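Local coordinates for putative membrane protein COG4129 (Clostridium difficile, PDB 3KMI), which is of unknown function but probably belongs to the aromatic acid exporters of the cell membrane, the chain here being the helical C-terminal domain, at residues I26-I31 with N39-D44; I31-K36 with Q104-S109; E89-Y94 with T162-F167; L127-L132 with Q166-R171. One frame throughout, in Å; residues are numbered along the deposited sequence. Where two conformers were deposited one is given.

In the fold
All four contacts join helices of one all-helical domain. Interactions 1 and 2 both use the C-terminal end of helix 7-33 and share Ile31, their centres about 12 Å apart; in sequence their segments interleave. Interactions 3 and 4 use helix 148-176 and share Gln166 and Phe167, again about 12 Å apart between centres, and Leu129 and Leu132 pack on Lys165. Interaction 1 precedes interaction 3 in the chain, yet they touch through Ile28 on Leu91 and Tyr41 against Tyr92. Leu108 against Leu164 joins interaction 2 to interaction 3. Interactions 1 and 4, centres about 20 Å apart, lie on opposite sides of the chain's centre, so the set runs across the bundle, and interaction 3 reaches the second subunit.

Interaction 1. Residues I26-I31 with N39-D44; sequences IDIADI and NGYSRD
Asp27, on helix 7-33, lies against the start of helix 41-61, its CA 5.5 Å from the CA of Tyr41; Gly40, just before Tyr41, is the N-cap of helix 41-61. The carboxylate of Asp27 turns to the first turn of that helix, its CG anti to the carbonyl carbon (chi1 -69°). There OD2 of Asp27 lies 2.5 Å from OD2 of Asp44, the two carboxylate planes being 18° apart. Two acids so close suggest that one is probably protonated. A water accepts from Gly40 N and gives a weak bond to Asp27 OD1. Glycine suits the cap, since a beta carbon would be crowded by Asp44 OD2. Asn39 crosses Ile31 at about a right angle, with OD1 of Asn39 3.3 Å from CD1 of Ile31; the same oxygen takes a weak bond from Tyr41 N. The rest of the contact is apolar. Ile28 and Ile31, both buried, pack on Tyr41, with Ile28 CG1 4.1 Å from Tyr41 CD1 and Ile31 CD1 4.0 Å from Tyr41 CB, while the tyrosine ring also stacks with Tyr92 of helix 68-95. This is a helical hairpin of a helix bundle, two helices in sequence packed beside the short connection that joins them.

Interaction 2. Residues I31-K36 with Q104-S109; sequences IIVNPK and QAHILS
The imidazole of His106 is the flat group here, and Val33 comes to it obliquely: Val33 CG2 is 4.0 Å from His106 ND1, and Val33 CG1 is 4.1 Å from His106 CE1. His106 starts off pointing away from segment 31-36, but its ring comes back beside Val33, a fitting place for a polar ring at the surface. Deeper in, Ile32 carries the contact with both of its branches. Ile32 CG2, anti to the backbone N, lies 3.5 Å from Ala105 O. The short side chain of Ala105 lets this methyl lie against the backbone, with Ala105 CB 3.9 Å from Ile32 CG2. On the other branch Ile32 CD1 meets Leu108 CD2 at 3.9 Å, the two side chains nearly perpendicular. Ser109 meets both Ile32 and Val33: Ser109 CB is 4.1 Å from Ile32 CG2, and Ser109 OG is 3.4 Å from Val33 CG2. That hydroxyl is hydrogen-bonded to Ala29 O on helix 7-33, so a small polar residue can sit in a buried place with its oxygen satisfied. Leu108 continues the apolar layer onto Leu161 and Leu164. This is apolar packing of the C-terminal end of helix 7-33 on helix 103-117 in a helix bundle.

Interaction 3. Residues E89-Y94 with T162-F167; sequences ENLYSY and TELKQF
Leu91 and Glu163 mark the closest CA pair, 6.8 Å apart; the axes of segments 89-94 and 162-167 pass 10.1 Å apart, their directions 160° apart, close to antiparallel. Glu163 is the central residue. Its side chain is bent at chi2 (-60°), bringing CD back beside Asn90, and Glu163 OE1 accepts a nearly straight hydrogen bond of 3.1 Å from Asn90 ND2. The donor lies above the carboxylate plane, although the oxygen stays in the plane of the asparagine amide. A water accepts a hydrogen bond from Tyr94 OH (2.7 Å) and donates one to Glu163 OE2 (2.6 Å), so both oxygens of this buried acid have partners. This is an antiparallel pair inside a helix bundle, lying at the dimer interface: Thr162 OG1 is hydrogen-bonded to Tyr94 OH of the second subunit, and Glu163 packs on Asn90 of that subunit. In the conformer given, Leu91 CD2 lies 3.6 Å from Glu163 CB, the side chains running in opposite directions. Glu163 CG meets the edge of the Tyr94 ring, 3.7 Å from Tyr94 CE2.

Interaction 4. Residues L127-L132 with Q166-R171; sequences LLLEEL and QFLVNR
Leu168 reaches across to Leu128, Leu129 and Leu132 in an antiparallel helix pair of the bundle, helices 124-140 and 148-176; the axes of segments 127-132 and 166-171 approach to 10.0 Å at 172°. The contact across the pair is apolar. One methyl of Leu168, CD2, meets Leu128 CD1 at 3.7 Å, the two side chains set roughly crosswise. The other methyl, Leu168 CD1, lies over the backbone of Leu128 and 4.1 Å from Leu132 CD2. Leu129 comes alongside in the opposite direction, Leu129 CD2 packing 3.8 Å from Leu168 CB and 4.3 Å from Val169 CG2. Leucine suits these places because its forked end can touch several neighbours at once. Ile115 of helix 103-117 also packs on Leu168.

The polar residues of the two segments bond to other partners. Glu131 makes a salt bridge to Lys114, and Arg171 NH2 bonds Ser22 OG, tying helix 148-176 to helix 7-33. Within helix 148-176 Gln166 NE2 donates to Asn170 OD1 at 3.2 Å, coming from above the carbonyl plane, 59° out of it.

Interaction 1. Residues I26-I31 with N39-D44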
loop_
_atom_site.group_PDB
_atom_site.type_symbol
_atom_site.label_atom_id
_atom_site.label_comp_id
_atom_site.label_asym_id
_atom_site.label_seq_id
_atom_site.Cartn_x
_atom_site.Cartn_y
_atom_site.Cartn_z
ATOM N N ILE A 26 -10.271 -12.150 6.558
ATOM C CA ILE A 26 -10.411 -13.046 7.706
ATOM C C ILE A 26 -9.414 -14.230 7.598
ATOM O O ILE A 26 -8.871 -14.685 8.613
ATOM C CB ILE A 26 -11.883 -13.543 7.804
ATOM C CG1 ILE A 26 -12.791 -12.370 8.208
ATOM C CG2 ILE A 26 -12.015 -14.721 8.745
ATOM C CD1 ILE A 26 -14.265 -12.510 7.747
ATOM N N ASP A 27 -9.189 -14.724 6.374
ATOM C CA ASP A 27 -8.161 -15.777 6.178
ATOM C C ASP A 27 -6.840 -15.273 6.692
ATOM O O ASP A 27 -6.122 -16.031 7.327
ATOM C CB ASP A 27 -7.934 -16.128 4.703
ATOM C CG ASP A 27 -9.093 -16.833 4.079
ATOM O OD1 ASP A 27 -9.899 -17.412 4.822
ATOM O OD2 ASP A 27 -9.183 -16.821 2.823
ATOM N N ILE A 28 -6.512 -14.010 6.382
ATOM C CA ILE A 28 -5.270 -13.389 6.884
ATOM C C ILE A 28 -5.193 -13.372 8.437
ATOM O O ILE A 28 -4.200 -13.839 9.049
ATOM C CB ILE A 28 -5.025 -11.994 6.251
ATOM C CG1 ILE A 28 -4.638 -12.174 4.770
ATOM C CG2 ILE A 28 -3.922 -11.240 6.998
ATOM C CD1 ILE A 28 -4.975 -10.934 3.897
ATOM N N ALA A 29 -6.243 -12.891 9.074
ATOM C CA ALA A 29 -6.305 -12.900 10.556
ATOM C C ALA A 29 -6.039 -14.327 11.109
ATOM O O ALA A 29 -5.375 -14.476 12.135
ATOM C CB ALA A 29 -7.648 -12.395 11.049
ATOM N N ASP A 30 -6.586 -15.355 10.454
ATOM C CA ASP A 30 -6.419 -16.757 10.910
ATOM C C ASP A 30 -4.990 -17.251 10.741
ATOM O O ASP A 30 -4.514 -18.117 11.491
ATOM C CB ASP A 30 -7.334 -17.700 10.111
ATOM C CG ASP A 30 -8.815 -17.490 10.409
ATOM O OD1 ASP A 30 -9.137 -16.991 11.501
ATOM O OD2 ASP A 30 -9.664 -17.822 9.540
ATOM N N ILE A 31 -4.314 -16.753 9.710
ATOM C CA ILE A 31 -2.930 -17.147 9.451
ATOM C C ILE A 31 -1.995 -16.628 10.559
ATOM O O ILE A 31 -1.081 -17.347 11.011
ATOM C CB ILE A 31 -2.458 -16.719 8.052
ATOM C CG1 ILE A 31 -3.101 -17.646 6.996
ATOM C CG2 ILE A 31 -0.915 -16.798 7.994
ATOM C CD1 ILE A 31 -3.177 -17.095 5.590
ATOM N N ASN A 39 -4.934 -23.545 4.900
ATOM C CA ASN A 39 -5.905 -22.487 4.941
ATOM C C ASN A 39 -6.449 -22.123 3.544
ATOM O O ASN A 39 -5.949 -22.615 2.525
ATOM C CB ASN A 39 -5.309 -21.301 5.693
ATOM C CG ASN A 39 -4.974 -20.140 4.792
ATOM O OD1 ASN A 39 -5.667 -19.116 4.829
ATOM N ND2 ASN A 39 -3.925 -20.281 3.967
ATOM N N GLY A 40 -7.492 -21.295 3.514
ATOM C CA GLY A 40 -8.206 -20.990 2.284
ATOM C C GLY A 40 -7.791 -19.712 1.579
ATOM O O GLY A 40 -8.406 -19.355 0.581
ATOM N N TYR A 41 -6.741 -19.052 2.061
ATOM C CA TYR A 41 -6.255 -17.802 1.462
ATOM C C TYR A 41 -6.132 -17.914 -0.049
ATOM O O TYR A 41 -6.650 -17.046 -0.789
ATOM C CB TYR A 41 -4.901 -17.355 2.036
ATOM C CG TYR A 41 -4.350 -16.148 1.304
ATOM C CD1 TYR A 41 -4.738 -14.829 1.662
ATOM C CD2 TYR A 41 -3.428 -16.300 0.280
ATOM C CE1 TYR A 41 -4.244 -13.723 0.987
ATOM C CE2 TYR A 41 -2.925 -15.177 -0.402
ATOM C CZ TYR A 41 -3.330 -13.906 -0.040
ATOM O OH TYR A 41 -2.797 -12.833 -0.733
ATOM N N SER A 42 -5.493 -18.982 -0.520
ATOM C CA SER A 42 -5.179 -19.085 -1.934
ATOM C C SER A 42 -6.425 -19.219 -2.779
ATOM O O SER A 42 -6.618 -18.497 -3.773
ATOM C CB SER A 42 -4.268 -20.279 -2.198
ATOM O OG SER A 42 -2.943 -19.905 -1.886
ATOM N N ARG A 43 -7.250 -20.184 -2.391
ATOM C CA ARG A 43 -8.524 -20.419 -3.041
ATOM C C ARG A 43 -9.375 -19.166 -3.002
ATOM O O ARG A 43 -9.975 -18.787 -4.006
ATOM C CB ARG A 43 -9.254 -21.596 -2.359
ATOM C CG ARG A 43 -10.661 -21.878 -2.889
ATOM C CD ARG A 43 -10.649 -22.129 -4.398
ATOM N NE ARG A 43 -9.844 -23.295 -4.774
ATOM C CZ ARG A 43 -9.020 -23.346 -5.823
ATOM N NH1 ARG A 43 -8.855 -22.282 -6.615
ATOM N NH2 ARG A 43 -8.347 -24.464 -6.071
ATOM N N ASP A 44 -9.395 -18.494 -1.858
ATOM C CA ASP A 44 -10.298 -17.345 -1.695
ATOM C C ASP A 44 -9.851 -16.116 -2.472
ATOM O O ASP A 44 -10.677 -15.354 -2.989
ATOM C CB ASP A 44 -10.457 -17.000 -0.223
ATOM C CG ASP A 44 -11.220 -18.090 0.569
ATOM O OD1 ASP A 44 -11.987 -18.873 -0.045
ATOM O OD2 ASP A 44 -11.057 -18.139 1.815
HETATM O O HOH W 1 -8.965 -20.455 5.701
#

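Interaction 2. Residues I31-K36 with Q104-S109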
loop_
_atom_site.group_PDB
_atom_site.type_symbol
_atom_site.label_atom_id
_atom_site.label_comp_id
_atom_site.label_asym_id
_atom_site.label_seq_id
_atom_site.Cartn_x
_atom_site.Cartn_y
_atom_site.Cartn_z
ATOM N N ILE A 31 -4.314 -16.753 9.710
ATOM C CA ILE A 31 -2.930 -17.147 9.451
ATOM C C ILE A 31 -1.995 -16.628 10.559
ATOM O O ILE A 31 -1.081 -17.347 11.011
ATOM C CB ILE A 31 -2.458 -16.719 8.052
ATOM C CG1 ILE A 31 -3.101 -17.646 6.996
ATOM C CG2 ILE A 31 -0.915 -16.798 7.994
ATOM C CD1 ILE A 31 -3.177 -17.095 5.590
ATOM N N ILE A 32 -2.257 -15.408 11.043
ATOM C CA ILE A 32 -1.461 -14.861 12.160
ATOM C C ILE A 32 -1.424 -15.831 13.345
ATOM O O ILE A 32 -0.356 -16.059 13.935
ATOM C CB ILE A 32 -1.956 -13.451 12.602
ATOM C CG1 ILE A 32 -1.832 -12.487 11.439
ATOM C CG2 ILE A 32 -1.229 -12.942 13.876
ATOM C CD1 ILE A 32 -2.638 -11.190 11.584
ATOM N N VAL A 33 -2.584 -16.411 13.667
ATOM C CA VAL A 33 -2.737 -17.281 14.843
ATOM C C VAL A 33 -2.351 -18.729 14.549
ATOM O O VAL A 33 -1.810 -19.391 15.410
ATOM C CB VAL A 33 -4.175 -17.255 15.424
ATOM C CG1 VAL A 33 -4.303 -18.223 16.593
ATOM C CG2 VAL A 33 -4.521 -15.886 15.891
ATOM N N ASN A 34 -2.617 -19.212 13.341
ATOM C CA ASN A 34 -2.181 -20.570 12.920
ATOM C C ASN A 34 -1.359 -20.573 11.641
ATOM O O ASN A 34 -1.881 -20.944 10.597
ATOM C CB ASN A 34 -3.395 -21.461 12.682
ATOM C CG ASN A 34 -4.263 -21.592 13.889
ATOM O OD1 ASN A 34 -3.973 -22.372 14.802
ATOM N ND2 ASN A 34 -5.360 -20.849 13.900
ATOM N N PRO A 35 -0.073 -20.164 11.700
ATOM C CA PRO A 35 0.696 -20.024 10.452
ATOM C C PRO A 35 0.733 -21.281 9.568
ATOM O O PRO A 35 0.747 -21.177 8.334
ATOM C CB PRO A 35 2.122 -19.687 10.937
ATOM C CG PRO A 35 2.106 -19.810 12.431
ATOM C CD PRO A 35 0.682 -19.672 12.865
ATOM N N LYS A 36 0.731 -22.451 10.200
ATOM C CA LYS A 36 1.047 -23.695 9.501
ATOM C C LYS A 36 -0.192 -24.499 9.122
ATOM O O LYS A 36 -0.095 -25.456 8.343
ATOM C CB LYS A 36 1.990 -24.554 10.350
ATOM C CG LYS A 36 3.309 -24.925 9.657
ATOM C CD LYS A 36 4.362 -23.820 9.814
ATOM C CE LYS A 36 4.236 -23.120 11.168
ATOM N NZ LYS A 36 5.525 -23.088 11.921
ATOM N N GLN A 104 0.605 -9.114 21.113
ATOM C CA GLN A 104 0.221 -8.032 20.181
ATOM C C GLN A 104 -0.221 -8.537 18.794
ATOM O O GLN A 104 -1.066 -7.923 18.157
ATOM C CB GLN A 104 1.346 -7.005 20.044
ATOM C CG GLN A 104 1.555 -6.090 21.263
ATOM C CD GLN A 104 0.292 -5.316 21.672
ATOM O OE1 GLN A 104 -0.102 -5.318 22.845
ATOM N NE2 GLN A 104 -0.341 -4.658 20.711
ATOM N N ALA A 105 0.357 -9.658 18.349
ATOM C CA ALA A 105 -0.090 -10.344 17.125
ATOM C C ALA A 105 -1.490 -10.917 17.298
ATOM O O ALA A 105 -2.330 -10.777 16.421
ATOM C CB ALA A 105 0.927 -11.465 16.718
ATOM N N HIS A 106 -1.750 -11.565 18.434
ATOM C CA HIS A 106 -3.100 -12.027 18.768
ATOM C C HIS A 106 -4.098 -10.846 18.779
ATOM O O HIS A 106 -5.209 -10.994 18.325
ATOM C CB HIS A 106 -3.090 -12.734 20.125
ATOM C CG HIS A 106 -2.503 -14.113 20.093
ATOM N ND1 HIS A 106 -3.177 -15.194 19.558
ATOM C CD2 HIS A 106 -1.341 -14.603 20.588
ATOM C CE1 HIS A 106 -2.444 -16.284 19.701
ATOM N NE2 HIS A 106 -1.324 -15.953 20.322
ATOM N N ILE A 107 -3.684 -9.683 19.271
ATOM C CA ILE A 107 -4.560 -8.502 19.315
ATOM C C ILE A 107 -4.825 -7.975 17.879
ATOM O O ILE A 107 -5.955 -7.605 17.545
ATOM C CB ILE A 107 -3.982 -7.417 20.254
ATOM C CG1 ILE A 107 -4.188 -7.838 21.718
ATOM C CG2 ILE A 107 -4.633 -6.012 20.014
ATOM C CD1 ILE A 107 -3.260 -7.127 22.674
ATOM N N LEU A 108 -3.776 -7.961 17.055
ATOM C CA LEU A 108 -3.889 -7.604 15.653
ATOM C C LEU A 108 -4.863 -8.545 14.939
ATOM O O LEU A 108 -5.753 -8.117 14.178
ATOM C CB LEU A 108 -2.514 -7.667 14.958
ATOM C CG LEU A 108 -2.650 -7.394 13.457
ATOM C CD1 LEU A 108 -3.158 -5.955 13.269
ATOM C CD2 LEU A 108 -1.354 -7.649 12.711
ATOM N N SER A 109 -4.676 -9.833 15.150
ATOM C CA SER A 109 -5.561 -10.798 14.548
ATOM C C SER A 109 -7.038 -10.589 14.963
ATOM O O SER A 109 -7.934 -10.621 14.110
ATOM C CB SER A 109 -5.117 -12.194 14.936
ATOM O OG SER A 109 -6.045 -13.138 14.468
#

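Interaction 3. Residues E89-Y94 with T162-F167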
loop_
_atom_site.group_PDB
_atom_site.type_symbol
_atom_site.label_atom_id
_atom_site.label_comp_id
_atom_site.label_asym_id
_atom_site.label_seq_id
_atom_site.Cartn_x
_atom_site.Cartn_y
_atom_site.Cartn_z
ATOM N N GLU A 89 -3.020 -8.761 -0.556
ATOM C CA GLU A 89 -1.745 -9.397 -0.931
ATOM C C GLU A 89 -0.550 -8.864 -0.124
ATOM O O GLU A 89 0.304 -9.644 0.265
ATOM C CB GLU A 89 -1.492 -9.216 -2.427
ATOM C CG GLU A 89 -2.468 -10.015 -3.239
ATOM C CD GLU A 89 -2.155 -9.945 -4.730
ATOM O OE1 GLU A 89 -2.118 -8.847 -5.304
ATOM O OE2 GLU A 89 -1.917 -10.986 -5.303
ATOM N N ASN A 90 -0.501 -7.550 0.109
ATOM C CA ASN A 90 0.540 -6.968 0.961
ATOM C C ASN A 90 0.498 -7.524 2.401
ATOM O O ASN A 90 1.538 -7.863 2.960
ATOM C CB ASN A 90 0.449 -5.445 0.995
ATOM C CG ASN A 90 0.638 -4.801 -0.368
ATOM O OD1 ASN A 90 1.115 -5.437 -1.328
ATOM N ND2 ASN A 90 0.282 -3.523 -0.456
ATOM N N LEU A 91 -0.694 -7.583 2.989
ATOM C CA LEU A 91 -0.841 -8.155 4.326
ATOM C C LEU A 91 -0.359 -9.596 4.334
ATOM O O LEU A 91 0.480 -9.951 5.157
ATOM C CB LEU A 91 -2.287 -8.063 4.787
ATOM C CG LEU A 91 -2.699 -6.619 5.091
ATOM C CD1 LEU A 91 -4.212 -6.503 5.061
ATOM C CD2 LEU A 91 -2.142 -6.166 6.430
ATOM N N TYR A 92 -0.865 -10.407 3.402
ATOM C CA TYR A 92 -0.458 -11.821 3.322
ATOM C C TYR A 92 1.061 -11.982 3.302
ATOM O O TYR A 92 1.601 -12.827 4.046
ATOM C CB TYR A 92 -1.069 -12.521 2.095
ATOM C CG TYR A 92 -0.586 -13.973 1.944
ATOM C CD1 TYR A 92 -1.145 -14.993 2.723
ATOM C CD2 TYR A 92 0.401 -14.314 1.024
ATOM C CE1 TYR A 92 -0.724 -16.349 2.580
ATOM C CE2 TYR A 92 0.831 -15.661 0.879
ATOM C CZ TYR A 92 0.261 -16.654 1.671
ATOM O OH TYR A 92 0.655 -17.956 1.558
ATOM N N SER A 93 1.747 -11.232 2.437
ATOM C CA SER A 93 3.209 -11.277 2.381
ATOM C C SER A 93 3.785 -11.016 3.775
ATOM O O SER A 93 4.641 -11.776 4.251
ATOM C CB SER A 93 3.744 -10.275 1.347
ATOM O OG SER A 93 5.151 -10.283 1.285
ATOM N N TYR A 94 3.288 -9.976 4.450
ATOM C CA TYR A 94 3.826 -9.619 5.762
ATOM C C TYR A 94 3.554 -10.714 6.803
ATOM O O TYR A 94 4.465 -11.158 7.483
ATOM C CB TYR A 94 3.223 -8.305 6.277
ATOM C CG TYR A 94 3.668 -7.065 5.512
ATOM C CD1 TYR A 94 4.933 -6.974 4.947
ATOM C CD2 TYR A 94 2.809 -5.976 5.400
ATOM C CE1 TYR A 94 5.332 -5.806 4.264
ATOM C CE2 TYR A 94 3.167 -4.826 4.719
ATOM C CZ TYR A 94 4.431 -4.733 4.170
ATOM O OH TYR A 94 4.761 -3.563 3.525
ATOM N N THR A 162 -0.022 -0.265 8.874
ATOM C CA THR A 162 0.025 0.661 7.747
ATOM C C THR A 162 -0.953 0.253 6.664
ATOM O O THR A 162 -1.721 1.079 6.173
ATOM C CB THR A 162 1.456 0.810 7.175
ATOM O OG1 THR A 162 2.297 1.375 8.194
ATOM C CG2 THR A 162 1.443 1.729 6.023
ATOM N N GLU A 163 -0.926 -1.012 6.292
ATOM C CA GLU A 163 -1.817 -1.533 5.245
ATOM C C GLU A 163 -3.284 -1.446 5.695
ATOM O O GLU A 163 -4.164 -1.010 4.935
ATOM C CB GLU A 163 -1.450 -2.981 4.882
ATOM C CG GLU A 163 -0.069 -3.107 4.236
ATOM C CD GLU A 163 0.071 -2.306 2.929
ATOM O OE1 GLU A 163 -0.873 -2.234 2.102
ATOM O OE2 GLU A 163 1.158 -1.737 2.726
ATOM N N LEU A 164 -3.529 -1.780 6.956
ATOM C CA LEU A 164 -4.876 -1.736 7.488
ATOM C C LEU A 164 -5.482 -0.340 7.508
ATOM O O LEU A 164 -6.692 -0.201 7.382
ATOM C CB LEU A 164 -4.942 -2.371 8.889
ATOM C CG LEU A 164 -4.842 -3.896 8.929
ATOM C CD1 LEU A 164 -4.821 -4.288 10.442
ATOM C CD2 LEU A 164 -6.071 -4.571 8.241
ATOM N N LYS A 165 -4.678 0.696 7.681
ATOM C CA LYS A 165 -5.220 2.053 7.669
ATOM C C LYS A 165 -5.792 2.352 6.290
ATOM O O LYS A 165 -6.901 2.856 6.167
ATOM C CB LYS A 165 -4.154 3.095 8.038
ATOM C CG LYS A 165 -4.713 4.484 8.287
ATOM C CD LYS A 165 -3.588 5.442 8.706
ATOM C CE LYS A 165 -4.097 6.829 9.019
ATOM N NZ LYS A 165 -2.974 7.624 9.544
ATOM N N GLN A 166 -5.024 2.044 5.251
ATOM C CA GLN A 166 -5.520 2.269 3.890
ATOM C C GLN A 166 -6.712 1.377 3.569
ATOM O O GLN A 166 -7.631 1.833 2.935
ATOM C CB GLN A 166 -4.444 2.116 2.828
ATOM C CG GLN A 166 -4.956 2.726 1.490
ATOM C CD GLN A 166 -5.378 4.229 1.611
ATOM O OE1 GLN A 166 -4.630 5.073 2.136
ATOM N NE2 GLN A 166 -6.567 4.551 1.099
ATOM N N PHE A 167 -6.706 0.118 4.030
ATOM C CA PHE A 167 -7.889 -0.744 3.907
ATOM C C PHE A 167 -9.169 -0.108 4.480
ATOM O O PHE A 167 -10.244 -0.136 3.849
ATOM C CB PHE A 167 -7.641 -2.102 4.594
ATOM C CG PHE A 167 -8.737 -3.098 4.354
ATOM C CD1 PHE A 167 -8.643 -3.992 3.291
ATOM C CD2 PHE A 167 -9.888 -3.111 5.168
ATOM C CE1 PHE A 167 -9.622 -4.897 3.047
ATOM C CE2 PHE A 167 -10.897 -3.996 4.929
ATOM C CZ PHE A 167 -10.769 -4.913 3.860
HETATM O O HOH W 2 3.228 -1.430 4.297
#

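Interaction 4. Residues L127-L132 with Q166-R171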
loop_
_atom_site.group_PDB
_atom_site.type_symbol
_atom_site.label_atom_id
_atom_site.label_comp_id
_atom_site.label_asym_id
_atom_site.label_seq_id
_atom_site.Cartn_x
_atom_site.Cartn_y
_atom_site.Cartn_z
ATOM N N LEU A 127 -14.504 4.803 13.934
ATOM C CA LEU A 127 -14.210 4.029 15.130
ATOM C C LEU A 127 -13.022 3.112 14.892
ATOM O O LEU A 127 -12.094 3.062 15.686
ATOM C CB LEU A 127 -15.433 3.214 15.590
ATOM C CG LEU A 127 -16.561 4.072 16.195
ATOM C CD1 LEU A 127 -17.739 3.187 16.518
ATOM C CD2 LEU A 127 -16.144 4.854 17.440
ATOM N N LEU A 128 -13.057 2.373 13.794
ATOM C CA LEU A 128 -11.998 1.387 13.515
ATOM C C LEU A 128 -10.635 2.086 13.284
ATOM O O LEU A 128 -9.585 1.616 13.753
ATOM C CB LEU A 128 -12.406 0.496 12.329
ATOM C CG LEU A 128 -13.659 -0.374 12.575
ATOM C CD1 LEU A 128 -14.060 -1.106 11.310
ATOM C CD2 LEU A 128 -13.372 -1.382 13.731
ATOM N N LEU A 129 -10.670 3.240 12.622
ATOM C CA LEU A 129 -9.444 4.023 12.450
ATOM C C LEU A 129 -8.861 4.513 13.794
ATOM O O LEU A 129 -7.646 4.429 13.998
ATOM C CB LEU A 129 -9.647 5.171 11.437
ATOM C CG LEU A 129 -9.796 4.768 9.961
ATOM C CD1 LEU A 129 -10.562 5.834 9.172
ATOM C CD2 LEU A 129 -8.434 4.469 9.332
ATOM N N GLU A 130 -9.716 5.022 14.693
ATOM C CA GLU A 130 -9.291 5.371 16.066
ATOM C C GLU A 130 -8.659 4.167 16.778
ATOM O O GLU A 130 -7.600 4.286 17.412
ATOM C CB GLU A 130 -10.466 5.875 16.917
ATOM C CG GLU A 130 -11.044 7.229 16.531
ATOM C CD GLU A 130 -12.428 7.456 17.133
ATOM O OE1 GLU A 130 -13.408 7.568 16.357
ATOM O OE2 GLU A 130 -12.546 7.495 18.382
ATOM N N GLU A 131 -9.315 3.008 16.660
ATOM C CA GLU A 131 -8.842 1.777 17.324
ATOM C C GLU A 131 -7.485 1.392 16.772
ATOM O O GLU A 131 -6.579 1.018 17.528
ATOM C CB GLU A 131 -9.840 0.622 17.172
ATOM C CG GLU A 131 -9.418 -0.695 17.853
ATOM C CD GLU A 131 -10.519 -1.800 17.812
ATOM O OE1 GLU A 131 -11.638 -1.531 17.314
ATOM O OE2 GLU A 131 -10.257 -2.940 18.291
ATOM N N LEU A 132 -7.339 1.501 15.456
ATOM C CA LEU A 132 -6.042 1.270 14.807
ATOM C C LEU A 132 -4.949 2.218 15.333
ATOM O O LEU A 132 -3.811 1.779 15.605
ATOM C CB LEU A 132 -6.167 1.366 13.267
ATOM C CG LEU A 132 -4.919 1.082 12.453
ATOM C CD1 LEU A 132 -4.304 -0.250 12.888
ATOM C CD2 LEU A 132 -5.305 0.989 10.966
ATOM N N GLN A 166 -5.024 2.044 5.251
ATOM C CA GLN A 166 -5.520 2.269 3.890
ATOM C C GLN A 166 -6.712 1.377 3.569
ATOM O O GLN A 166 -7.631 1.833 2.935
ATOM C CB GLN A 166 -4.444 2.116 2.828
ATOM C CG GLN A 166 -4.956 2.726 1.490
ATOM C CD GLN A 166 -5.378 4.229 1.611
ATOM O OE1 GLN A 166 -4.630 5.073 2.136
ATOM N NE2 GLN A 166 -6.567 4.551 1.099
ATOM N N PHE A 167 -6.706 0.118 4.030
ATOM C CA PHE A 167 -7.889 -0.744 3.907
ATOM C C PHE A 167 -9.169 -0.108 4.480
ATOM O O PHE A 167 -10.244 -0.136 3.849
ATOM C CB PHE A 167 -7.641 -2.102 4.594
ATOM C CG PHE A 167 -8.737 -3.098 4.354
ATOM C CD1 PHE A 167 -8.643 -3.992 3.291
ATOM C CD2 PHE A 167 -9.888 -3.111 5.168
ATOM C CE1 PHE A 167 -9.622 -4.897 3.047
ATOM C CE2 PHE A 167 -10.897 -3.996 4.929
ATOM C CZ PHE A 167 -10.769 -4.913 3.860
ATOM N N LEU A 168 -9.060 0.500 5.654
ATOM C CA LEU A 168 -10.229 1.094 6.298
ATOM C C LEU A 168 -10.657 2.370 5.593
ATOM O O LEU A 168 -11.846 2.641 5.501
ATOM C CB LEU A 168 -9.987 1.371 7.797
ATOM C CG LEU A 168 -9.877 0.128 8.701
ATOM C CD1 LEU A 168 -9.233 0.473 10.071
ATOM C CD2 LEU A 168 -11.253 -0.588 8.908
ATOM N N VAL A 169 -9.691 3.123 5.065
ATOM C CA VAL A 169 -10.005 4.343 4.317
ATOM C C VAL A 169 -10.774 3.953 3.067
ATOM O O VAL A 169 -11.756 4.634 2.695
ATOM C CB VAL A 169 -8.733 5.147 3.967
ATOM C CG1 VAL A 169 -9.026 6.260 2.926
ATOM C CG2 VAL A 169 -8.108 5.710 5.244
ATOM N N ASN A 170 -10.313 2.876 2.436
ATOM C CA ASN A 170 -10.924 2.326 1.223
ATOM C C ASN A 170 -12.333 1.798 1.484
ATOM O O ASN A 170 -13.250 2.019 0.686
ATOM C CB ASN A 170 -10.063 1.193 0.603
ATOM C CG ASN A 170 -8.850 1.716 -0.159
ATOM O OD1 ASN A 170 -8.782 2.883 -0.496
ATOM N ND2 ASN A 170 -7.877 0.842 -0.423
ATOM N N ARG A 171 -12.519 1.103 2.595
ATOM C CA ARG A 171 -13.823 0.497 2.875
ATOM C C ARG A 171 -14.840 1.612 3.177
ATOM O O ARG A 171 -15.993 1.525 2.774
ATOM C CB ARG A 171 -13.737 -0.533 4.000
ATOM C CG ARG A 171 -15.106 -1.199 4.312
ATOM C CD ARG A 171 -14.954 -2.571 4.867
ATOM N NE ARG A 171 -14.620 -3.563 3.848
ATOM C CZ ARG A 171 -14.617 -4.873 4.047
ATOM N NH1 ARG A 171 -14.967 -5.380 5.239
ATOM N NH2 ARG A 171 -14.319 -5.697 3.031
#